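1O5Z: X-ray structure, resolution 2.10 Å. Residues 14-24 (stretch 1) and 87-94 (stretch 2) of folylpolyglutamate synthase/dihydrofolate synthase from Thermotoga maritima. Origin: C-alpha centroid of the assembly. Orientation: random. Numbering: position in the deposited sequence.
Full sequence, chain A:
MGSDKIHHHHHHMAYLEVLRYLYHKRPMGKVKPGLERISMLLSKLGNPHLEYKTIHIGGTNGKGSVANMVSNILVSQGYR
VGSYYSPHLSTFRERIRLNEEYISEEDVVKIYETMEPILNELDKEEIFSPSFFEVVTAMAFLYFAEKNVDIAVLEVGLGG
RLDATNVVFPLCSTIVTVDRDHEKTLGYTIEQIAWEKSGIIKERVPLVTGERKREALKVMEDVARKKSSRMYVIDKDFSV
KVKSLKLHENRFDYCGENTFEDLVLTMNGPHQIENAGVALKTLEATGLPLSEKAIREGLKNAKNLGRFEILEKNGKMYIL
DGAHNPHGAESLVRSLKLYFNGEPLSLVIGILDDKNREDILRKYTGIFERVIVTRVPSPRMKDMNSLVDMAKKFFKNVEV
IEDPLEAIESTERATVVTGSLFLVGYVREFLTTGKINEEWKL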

ATOM      1  N   ALA A  14       4.281  24.605   9.777  1.00 45.30           N
ATOM      2  CA  ALA A  14       3.907  23.874  10.981  1.00 44.06           C
ATOM      3  C   ALA A  14       3.749  22.396  10.649  1.00 42.66           C
ATOM      4  O   ALA A  14       4.233  21.531  11.356  1.00 42.56           O
ATOM      5  N   TYR A  15       3.086  22.127   9.542  1.00 41.96           N
ATOM      6  CA  TYR A  15       3.032  20.774   8.967  1.00 41.76           C
ATOM      7  C   TYR A  15       4.415  20.118   8.784  1.00 41.66           C
ATOM      8  O   TYR A  15       4.646  19.023   9.244  1.00 40.07           O
ATOM      9  N   LEU A  16       5.344  20.775   8.109  1.00 43.71           N
ATOM     10  CA  LEU A  16       6.709  20.227   8.002  1.00 44.26           C
ATOM     11  C   LEU A  16       7.343  19.936   9.368  1.00 45.47           C
ATOM     12  O   LEU A  16       7.971  18.882   9.571  1.00 45.47           O
ATOM     13  N   GLU A  17       7.117  20.838  10.311  1.00 46.54           N
ATOM     14  CA  GLU A  17       7.628  20.696  11.689  1.00 48.11           C
ATOM     15  C   GLU A  17       6.974  19.517  12.420  1.00 47.57           C
ATOM     16  O   GLU A  17       7.616  18.814  13.205  1.00 46.67           O
ATOM     17  N   VAL A  18       5.696  19.271  12.152  1.00 47.37           N
ATOM     18  CA  VAL A  18       5.072  18.028  12.608  1.00 47.78           C
ATOM     19  C   VAL A  18       5.822  16.826  12.064  1.00 48.20           C
ATOM     20  O   VAL A  18       6.034  15.852  12.784  1.00 48.70           O
ATOM     21  N   LEU A  19       6.164  16.856  10.776  1.00 48.97           N
ATOM     22  CA  LEU A  19       6.841  15.699  10.147  1.00 49.25           C
ATOM     23  C   LEU A  19       8.252  15.542  10.691  1.00 49.69           C
ATOM     24  O   LEU A  19       8.715  14.444  10.884  1.00 48.64           O
ATOM     25  N   ARG A  20       8.924  16.649  10.973  1.00 51.62           N
ATOM     26  CA  ARG A  20      10.193  16.540  11.690  1.00 53.50           C
ATOM     27  C   ARG A  20      10.051  15.820  13.045  1.00 53.89           C
ATOM     28  O   ARG A  20      10.870  14.974  13.364  1.00 54.47           O
ATOM     29  N   TYR A  21       9.018  16.146  13.824  1.00 55.00           N
ATOM     30  CA  TYR A  21       8.780  15.487  15.113  1.00 54.82           C
ATOM     31  C   TYR A  21       8.509  14.003  14.833  1.00 54.96           C
ATOM     32  O   TYR A  21       9.093  13.137  15.460  1.00 55.12           O
ATOM     33  N   LEU A  22       7.636  13.678  13.897  1.00 54.44           N
ATOM     34  CA  LEU A  22       7.400  12.276  13.625  1.00 55.23           C
ATOM     35  C   LEU A  22       8.680  11.499  13.190  1.00 55.54           C
ATOM     36  O   LEU A  22       8.951  10.370  13.646  1.00 53.93           O
ATOM     37  N   TYR A  23       9.451  12.109  12.302  1.00 56.65           N
ATOM     38  CA  TYR A  23      10.567  11.421  11.714  1.00 58.36           C
ATOM     39  C   TYR A  23      11.822  11.488  12.597  1.00 60.14           C
ATOM     40  O   TYR A  23      12.802  10.861  12.286  1.00 60.15           O
ATOM     41  N   HIS A  24      11.794  12.235  13.695  1.00 62.28           N
ATOM     42  CA  HIS A  24      12.824  12.091  14.736  1.00 64.48           C
ATOM     43  C   HIS A  24      12.668  10.739  15.509  1.00 64.69           C
ATOM     44  O   HIS A  24      13.598  10.339  16.215  1.00 66.43           O
ATOM     45  N   PRO A  87       3.272   2.353   3.751  1.00 45.12           N
ATOM     46  CA  PRO A  87       3.866   3.615   4.167  1.00 46.03           C
ATOM     47  C   PRO A  87       3.297   4.693   3.215  1.00 46.14           C
ATOM     48  O   PRO A  87       2.112   4.670   2.951  1.00 48.00           O
ATOM     49  N   HIS A  88       4.077   5.619   2.682  1.00 45.28           N
ATOM     50  CA  HIS A  88       3.561   6.445   1.627  1.00 43.52           C
ATOM     51  C   HIS A  88       4.595   6.457   0.574  1.00 43.11           C
ATOM     52  O   HIS A  88       5.739   6.099   0.831  1.00 43.16           O
ATOM     53  N   LEU A  89       4.185   6.938  -0.595  1.00 42.66           N
ATOM     54  CA  LEU A  89       5.021   7.018  -1.775  1.00 43.32           C
ATOM     55  C   LEU A  89       5.581   8.432  -2.004  1.00 42.65           C
ATOM     56  O   LEU A  89       6.794   8.629  -2.099  1.00 43.04           O
ATOM     57  N   SER A  90       4.688   9.416  -2.066  1.00 42.61           N
ATOM     58  CA  SER A  90       5.058  10.787  -2.426  1.00 41.83           C
ATOM     59  C   SER A  90       4.804  11.764  -1.293  1.00 41.96           C
ATOM     60  O   SER A  90       5.630  12.628  -1.040  1.00 43.03           O
ATOM     61  N   THR A  91       3.677  11.630  -0.600  1.00 42.28           N
ATOM     62  CA  THR A  91       3.410  12.488   0.517  1.00 42.14           C
ATOM     63  C   THR A  91       2.876  11.704   1.666  1.00 42.49           C
ATOM     64  O   THR A  91       2.098  10.793   1.507  1.00 44.72           O
ATOM     65  N   PHE A  92       3.317  12.093   2.850  1.00 43.02           N
ATOM     66  CA  PHE A  92       2.835  11.553   4.100  1.00 42.36           C
ATOM     67  C   PHE A  92       1.314  11.501   4.173  1.00 42.32           C
ATOM     68  O   PHE A  92       0.745  10.612   4.794  1.00 41.56           O
ATOM     69  N   ARG A  93       0.659  12.451   3.529  1.00 42.15           N
ATOM     70  CA  ARG A  93      -0.787  12.556   3.605  1.00 43.29           C
ATOM     71  C   ARG A  93      -1.602  11.418   2.889  1.00 43.41           C
ATOM     72  O   ARG A  93      -2.825  11.243   3.152  1.00 43.53           O
ATOM     73  N   GLU A  94      -0.932  10.639   2.031  1.00 42.96           N
ATOM     74  CA  GLU A  94      -1.504   9.377   1.525  1.00 43.68           C
ATOM     75  C   GLU A  94      -1.961   8.395   2.626  1.00 43.69           C
ATOM     76  O   GLU A  94      -2.808   7.501   2.401  1.00 42.94           O
TER

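Stretch 1 lies in a helix that begins earlier in the chain. Stretch 2 is mostly loop and closes with a 3-10 segment that starts at F92. The nearest CA atoms across the pair belong to L19 and F92, 8.4 Å apart. That gap is filled by side chains, and the contact buries 273 Å² in all.

F92 is the bump. Its CA-to-CB bond points toward the helix, and chi1 is t with chi2 at 93°. It gives up more area to this contact than any other residue. The hollow that receives it is built by Y15, L19, L22 and Y23. Y15, L19 and L22 recur at spacings of four and three residues and point toward stretch 2; Y23 adds the end of its side chain.

L19 forms the floor. It points toward stretch 2 with chi1 m and chi2 t. Its CD2 methyl lies over one face of the F92 ring, 3.8 Å from the ring centroid and 17° off the normal, a CH-pi contact. The closest atoms are L19 CD2 and F92 CG, at 3.6 Å. L22 has the same m, t rotamer and also points toward stretch 2. It meets the tip of the phenyl ring, with L22 CD1 3.6 Å from F92 CZ.

Y15 points toward stretch 2, with chi1 t and chi2 at 78°. Its hydroxyl enters the angle between F92 and R93: Y15 OH is 3.6 Å from F92 CB and 3.2 Å from R93 CD. Both partners are carbons, so this is packing. Y15 OH finds its hydrogen bond elsewhere in the structure. The CA-to-CB bond of R93 points sideways, with chi1 m and chi2 t, and its methylene chain lies against the tyrosine.

Y23 sets out sideways with chi1 m, but the end of its side chain comes nearer. Y23 OH touches two rings, 3.4 Å from F92 CD1 and 3.2 Å from H88 CE1. It meets H88 at the ring edge, near the imidazole plane. H88 points toward the helix with chi1 p.

No hydrogen bond crosses between the stretches. The fit is one of shape, largely apolar, with tyrosine hydroxyls packed against carbon. Polar bonds instead brace stretch 2 from within. The E94 carboxylate accepts from the backbone: L89 N to E94 OE1 is 2.7 Å, and S90 N to E94 OE2 is 2.8 Å. R93 N donates to T91 OG1 at 3.1 Å. These bonds tie the loop to the 3-10 segment that carries F92.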

ATOM      1  CB  ALA A  14       2.613  24.454  11.543  1.00 43.96           C
ATOM      2  CB  TYR A  15       2.280  20.794   7.656  1.00 40.69           C
ATOM      3  CG  TYR A  15       2.350  19.470   6.905  1.00 42.52           C
ATOM      4  CD1 TYR A  15       1.559  18.394   7.266  1.00 40.01           C
ATOM      5  CD2 TYR A  15       3.205  19.314   5.806  1.00 43.72           C
ATOM      6  CE1 TYR A  15       1.609  17.176   6.547  1.00 41.93           C
ATOM      7  CE2 TYR A  15       3.268  18.101   5.103  1.00 43.10           C
ATOM      8  CZ  TYR A  15       2.472  17.044   5.490  1.00 41.80           C
ATOM      9  OH  TYR A  15       2.554  15.873   4.784  1.00 43.15           O
ATOM     10  CB  LEU A  16       7.589  21.150   7.207  1.00 44.33           C
ATOM     11  CG  LEU A  16       7.225  21.299   5.738  1.00 45.37           C
ATOM     12  CD1 LEU A  16       8.337  22.153   5.098  1.00 46.86           C
ATOM     13  CD2 LEU A  16       7.047  19.969   4.995  1.00 45.63           C
ATOM     14  CB  GLU A  17       7.378  22.025  12.442  1.00 49.67           C
ATOM     15  CG  GLU A  17       8.493  22.565  13.331  1.00 54.73           C
ATOM     16  CD  GLU A  17       9.882  22.592  12.687  1.00 60.27           C
ATOM     17  OE1 GLU A  17      10.303  23.642  12.077  1.00 64.45           O
ATOM     18  OE2 GLU A  17      10.580  21.551  12.853  1.00 63.77           O
ATOM     19  CB  VAL A  18       3.601  17.867  12.150  1.00 47.06           C
ATOM     20  CG1 VAL A  18       3.133  16.466  12.412  1.00 47.15           C
ATOM     21  CG2 VAL A  18       2.713  18.834  12.868  1.00 48.06           C
ATOM     22  CB  LEU A  19       6.865  15.800   8.621  1.00 48.79           C
ATOM     23  CG  LEU A  19       5.552  15.794   7.856  1.00 47.20           C
ATOM     24  CD1 LEU A  19       5.839  15.795   6.351  1.00 45.14           C
ATOM     25  CD2 LEU A  19       4.711  14.641   8.271  1.00 48.36           C
ATOM     26  CB  ARG A  20      10.846  17.899  11.830  1.00 53.46           C
ATOM     27  CG  ARG A  20      11.196  18.472  10.464  1.00 54.48           C
ATOM     28  CD  ARG A  20      12.114  19.656  10.517  1.00 55.06           C
ATOM     29  NE  ARG A  20      12.192  20.355   9.231  1.00 55.84           N
ATOM     30  CZ  ARG A  20      11.436  21.388   8.871  1.00 56.82           C
ATOM     31  NH1 ARG A  20      10.529  21.884   9.685  1.00 57.78           N
ATOM     32  NH2 ARG A  20      11.598  21.950   7.677  1.00 57.78           N
ATOM     33  CB  TYR A  21       7.632  16.161  15.961  1.00 56.17           C
ATOM     34  CG  TYR A  21       7.053  15.239  17.060  1.00 56.35           C
ATOM     35  CD1 TYR A  21       6.105  14.244  16.735  1.00 57.74           C
ATOM     36  CD2 TYR A  21       7.497  15.316  18.402  1.00 57.74           C
ATOM     37  CE1 TYR A  21       5.619  13.349  17.684  1.00 57.37           C
ATOM     38  CE2 TYR A  21       6.993  14.433  19.397  1.00 56.98           C
ATOM     39  CZ  TYR A  21       6.045  13.436  19.022  1.00 59.84           C
ATOM     40  OH  TYR A  21       5.519  12.511  19.950  1.00 58.16           O
ATOM     41  CB  LEU A  22       6.285  12.128  12.571  1.00 55.47           C
ATOM     42  CG  LEU A  22       4.874  12.516  13.024  1.00 56.61           C
ATOM     43  CD1 LEU A  22       3.900  12.460  11.861  1.00 57.66           C
ATOM     44  CD2 LEU A  22       4.427  11.571  14.123  1.00 57.25           C
ATOM     45  CB  TYR A  23      10.852  11.986  10.325  1.00 58.21           C
ATOM     46  CG  TYR A  23       9.729  11.859   9.305  1.00 57.44           C
ATOM     47  CD1 TYR A  23       9.561  12.819   8.331  1.00 58.28           C
ATOM     48  CD2 TYR A  23       8.880  10.772   9.280  1.00 58.51           C
ATOM     49  CE1 TYR A  23       8.567  12.701   7.369  1.00 58.78           C
ATOM     50  CE2 TYR A  23       7.865  10.656   8.322  1.00 57.18           C
ATOM     51  CZ  TYR A  23       7.713  11.624   7.395  1.00 57.46           C
ATOM     52  OH  TYR A  23       6.738  11.542   6.458  1.00 58.23           O
ATOM     53  CB  HIS A  24      12.851  13.303  15.735  1.00 64.90           C
ATOM     54  CG  HIS A  24      11.988  13.112  16.974  1.00 67.82           C
ATOM     55  ND1 HIS A  24      10.655  12.733  16.925  1.00 68.98           N
ATOM     56  CD2 HIS A  24      12.273  13.257  18.294  1.00 69.54           C
ATOM     57  CE1 HIS A  24      10.164  12.640  18.149  1.00 66.83           C
ATOM     58  NE2 HIS A  24      11.125  12.947  18.998  1.00 69.07           N
ATOM     59  CB  PRO A  87       5.357   3.344   4.009  1.00 45.68           C
ATOM     60  CG  PRO A  87       5.392   2.349   2.810  1.00 46.51           C
ATOM     61  CD  PRO A  87       4.091   1.647   2.767  1.00 45.76           C
ATOM     62  CB  HIS A  88       3.251   7.874   2.107  1.00 43.81           C
ATOM     63  CG  HIS A  88       4.445   8.644   2.611  1.00 40.78           C
ATOM     64  ND1 HIS A  88       4.719   8.796   3.959  1.00 41.10           N
ATOM     65  CD2 HIS A  88       5.413   9.328   1.955  1.00 39.32           C
ATOM     66  CE1 HIS A  88       5.799   9.557   4.103  1.00 36.30           C
ATOM     67  NE2 HIS A  88       6.240   9.885   2.901  1.00 33.99           N
ATOM     68  CB  LEU A  89       4.186   6.547  -2.976  1.00 43.49           C
ATOM     69  CG  LEU A  89       5.019   6.199  -4.184  1.00 44.57           C
ATOM     70  CD1 LEU A  89       5.911   4.998  -3.880  1.00 45.85           C
ATOM     71  CD2 LEU A  89       4.125   5.966  -5.385  1.00 43.73           C
ATOM     72  CB  SER A  90       4.296  11.241  -3.654  1.00 41.99           C
ATOM     73  OG  SER A  90       4.560  10.428  -4.764  1.00 39.94           O
ATOM     74  CB  THR A  91       2.432  13.628   0.179  1.00 42.39           C
ATOM     75  OG1 THR A  91       2.087  14.286   1.407  1.00 38.73           O
ATOM     76  CG2 THR A  91       1.103  13.088  -0.349  1.00 41.48           C
ATOM     77  CB  PHE A  92       3.406  12.408   5.230  1.00 42.51           C
ATOM     78  CG  PHE A  92       2.849  12.089   6.549  1.00 41.25           C
ATOM     79  CD1 PHE A  92       3.487  11.161   7.384  1.00 43.16           C
ATOM     80  CD2 PHE A  92       1.686  12.701   6.970  1.00 42.45           C
ATOM     81  CE1 PHE A  92       2.967  10.856   8.659  1.00 41.55           C
ATOM     82  CE2 PHE A  92       1.149  12.417   8.210  1.00 43.15           C
ATOM     83  CZ  PHE A  92       1.799  11.490   9.071  1.00 43.21           C
ATOM     84  CB  ARG A  93      -1.183  13.968   3.178  1.00 42.45           C
ATOM     85  CG  ARG A  93      -0.595  15.015   4.122  1.00 45.05           C
ATOM     86  CD  ARG A  93      -0.320  16.343   3.455  1.00 51.71           C
ATOM     87  NE  ARG A  93      -1.483  16.544   2.627  1.00 56.04           N
ATOM     88  CZ  ARG A  93      -1.530  16.599   1.332  1.00 54.41           C
ATOM     89  NH1 ARG A  93      -0.441  16.675   0.604  1.00 55.25           N
ATOM     90  NH2 ARG A  93      -2.725  16.663   0.783  1.00 56.62           N
ATOM     91  CB  GLU A  94      -0.439   8.626   0.694  1.00 44.33           C
ATOM     92  CG  GLU A  94      -0.062   9.264  -0.617  1.00 44.53           C
ATOM     93  CD  GLU A  94       1.235   8.716  -1.183  1.00 45.16           C
ATOM     94  OE1 GLU A  94       1.573   7.538  -0.914  1.00 44.43           O
ATOM     95  OE2 GLU A  94       1.935   9.479  -1.887  1.00 41.81           O
TER